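Local coordinates for protein serine Proteinase Inhibitor (SERPIN), Chain B (Thermobifida fusca, PDB 1MTP) that is the C-terminal piece of a serpin, a family of serine proteinase inhibitors, and probably contributes to trapping target proteinases, at residues F17-R22 against G31-P36. Numbering follows the deposited sequence.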
loop_
_atom_site.group_PDB
_atom_site.type_symbol
_atom_site.label_atom_id
_atom_site.label_comp_id
_atom_site.label_asym_id
_atom_site.label_seq_id
_atom_site.Cartn_x
_atom_site.Cartn_y
_atom_site.Cartn_z
ATOM N N PHE B 17 -16.919 1.759 1.691
ATOM C CA PHE B 17 -16.525 0.434 1.233
ATOM C C PHE B 17 -15.025 0.219 1.339
ATOM O O PHE B 17 -14.278 1.132 1.685
ATOM C CB PHE B 17 -16.955 0.230 -0.224
ATOM C CG PHE B 17 -16.386 1.246 -1.182
ATOM C CD1 PHE B 17 -16.954 2.514 -1.302
ATOM C CD2 PHE B 17 -15.295 0.925 -1.986
ATOM C CE1 PHE B 17 -16.448 3.442 -2.213
ATOM C CE2 PHE B 17 -14.779 1.849 -2.900
ATOM C CZ PHE B 17 -15.360 3.108 -3.014
ATOM N N HIS B 18 -14.590 -0.999 1.040
ATOM C CA HIS B 18 -13.173 -1.319 1.087
ATOM C C HIS B 18 -12.746 -1.849 -0.272
ATOM O O HIS B 18 -13.526 -2.493 -0.977
ATOM C CB HIS B 18 -12.906 -2.348 2.185
ATOM C CG HIS B 18 -13.419 -1.928 3.526
ATOM N ND1 HIS B 18 -14.713 -2.167 3.937
ATOM C CD2 HIS B 18 -12.834 -1.221 4.520
ATOM C CE1 HIS B 18 -14.902 -1.625 5.127
ATOM N NE2 HIS B 18 -13.777 -1.044 5.503
ATOM N N ILE B 19 -11.508 -1.563 -0.645
ATOM C CA ILE B 19 -11.004 -1.990 -1.933
ATOM C C ILE B 19 -9.625 -2.615 -1.778
ATOM O O ILE B 19 -8.782 -2.118 -1.030
ATOM C CB ILE B 19 -10.972 -0.785 -2.913
ATOM C CG1 ILE B 19 -10.547 -1.240 -4.308
ATOM C CG2 ILE B 19 -10.051 0.298 -2.383
ATOM C CD1 ILE B 19 -10.783 -0.181 -5.377
ATOM N N VAL B 20 -9.416 -3.724 -2.481
ATOM C CA VAL B 20 -8.157 -4.449 -2.424
ATOM C C VAL B 20 -7.609 -4.651 -3.832
ATOM O O VAL B 20 -8.193 -5.389 -4.620
ATOM C CB VAL B 20 -8.352 -5.847 -1.785
ATOM C CG1 VAL B 20 -7.004 -6.529 -1.591
ATOM C CG2 VAL B 20 -9.093 -5.724 -0.461
ATOM N N VAL B 21 -6.506 -3.980 -4.154
ATOM C CA VAL B 21 -5.883 -4.142 -5.467
ATOM C C VAL B 21 -4.772 -5.152 -5.223
ATOM O O VAL B 21 -3.843 -4.890 -4.459
ATOM C CB VAL B 21 -5.285 -2.815 -5.986
ATOM C CG1 VAL B 21 -4.663 -3.027 -7.360
ATOM C CG2 VAL B 21 -6.370 -1.750 -6.060
ATOM N N ARG B 22 -4.868 -6.309 -5.869
ATOM C CA ARG B 22 -3.900 -7.368 -5.642
ATOM C C ARG B 22 -3.354 -8.051 -6.884
ATOM O O ARG B 22 -3.966 -8.029 -7.952
ATOM C CB ARG B 22 -4.531 -8.425 -4.724
ATOM C CG ARG B 22 -5.861 -8.993 -5.243
ATOM C CD ARG B 22 -6.418 -10.054 -4.297
ATOM N NE ARG B 22 -7.786 -10.451 -4.637
ATOM C CZ ARG B 22 -8.116 -11.293 -5.614
ATOM N NH1 ARG B 22 -7.179 -11.849 -6.370
ATOM N NH2 ARG B 22 -9.395 -11.576 -5.835
ATOM N N GLY B 31 -7.604 0.076 0.588
ATOM C CA GLY B 31 -8.280 1.284 0.986
ATOM C C GLY B 31 -9.658 1.089 1.561
ATOM O O GLY B 31 -10.324 0.075 1.339
ATOM N N SER B 32 -10.055 2.079 2.350
ATOM C CA SER B 32 -11.373 2.151 2.952
ATOM C C SER B 32 -11.795 3.529 2.462
ATOM O O SER B 32 -11.200 4.542 2.841
ATOM C CB SER B 32 -11.285 2.108 4.478
ATOM O OG SER B 32 -10.902 0.813 4.917
ATOM N N ILE B 33 -12.799 3.556 1.593
ATOM C CA ILE B 33 -13.268 4.793 0.983
ATOM C C ILE B 33 -14.584 5.252 1.593
ATOM O O ILE B 33 -15.555 4.494 1.630
ATOM C CB ILE B 33 -13.437 4.588 -0.539
ATOM C CG1 ILE B 33 -12.186 3.901 -1.111
ATOM C CG2 ILE B 33 -13.683 5.921 -1.224
ATOM C CD1 ILE B 33 -10.885 4.655 -0.874
ATOM N N ALA B 34 -14.618 6.497 2.064
ATOM C CA ALA B 34 -15.818 7.025 2.705
ATOM C C ALA B 34 -16.437 8.258 2.053
ATOM O O ALA B 34 -17.634 8.495 2.202
ATOM C CB ALA B 34 -15.518 7.321 4.167
ATOM N N ASP B 35 -15.634 9.042 1.344
ATOM C CA ASP B 35 -16.133 10.256 0.698
ATOM C C ASP B 35 -15.488 10.371 -0.683
ATOM O O ASP B 35 -14.481 11.053 -0.851
ATOM C CB ASP B 35 -15.770 11.474 1.553
ATOM C CG ASP B 35 -16.676 12.663 1.295
ATOM O OD1 ASP B 35 -16.886 13.007 0.117
ATOM O OD2 ASP B 35 -17.174 13.256 2.278
ATOM N N PRO B 36 -16.076 9.710 -1.693
ATOM C CA PRO B 36 -15.588 9.697 -3.080
ATOM C C PRO B 36 -15.352 11.051 -3.748
ATOM O O PRO B 36 -16.282 11.846 -3.910
ATOM C CB PRO B 36 -16.663 8.895 -3.820
ATOM C CG PRO B 36 -17.265 8.039 -2.754
ATOM C CD PRO B 36 -17.349 8.977 -1.587
#
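The C-terminal beta hairpin of this serpin chain, strand 17-23 followed by strand 26-33, brings Phe17 and Ile19 alongside Ile33 and Gly31. The short strand axes run at 149° to each other, an antiparallel pairing. Phe17 and Ile33 form a hydrogen-bonded pair: Phe17 N donates to Ile33 O at 3.1 Å, and Ile33 N returns a bond to Phe17 O at 2.8 Å. Ile19 and Gly31 repeat the pattern two residues on, with Ile19 N to Gly31 O at 2.8 Å and Gly31 N to Ile19 O at 3.0 Å. Between them His18 and Ser32 make the non-hydrogen-bonded pair, their side chains on the face opposite Phe17 and Ile33. There Ser32 OG is hydrogen-bonded to a polar side chain of the other protein chain, whose strand continues the sheet across the interface. On the Phe17 face, chi1 of 58° sets CG between the backbone N and carbonyl carbon. Ile33 CB lies over one face of the Phe17 ring in a CH-pi contact, 3.8 Å from the ring centroid and 24° off the ring normal. An alanine here, lacking the ring, would probably leave Ile33 CB, CG1 and CG2 without their aromatic partner and open a gap over them. Ile33 CB is offset toward the rim of the ring, and its closest ring atom is Phe17 CZ, at 3.5 Å.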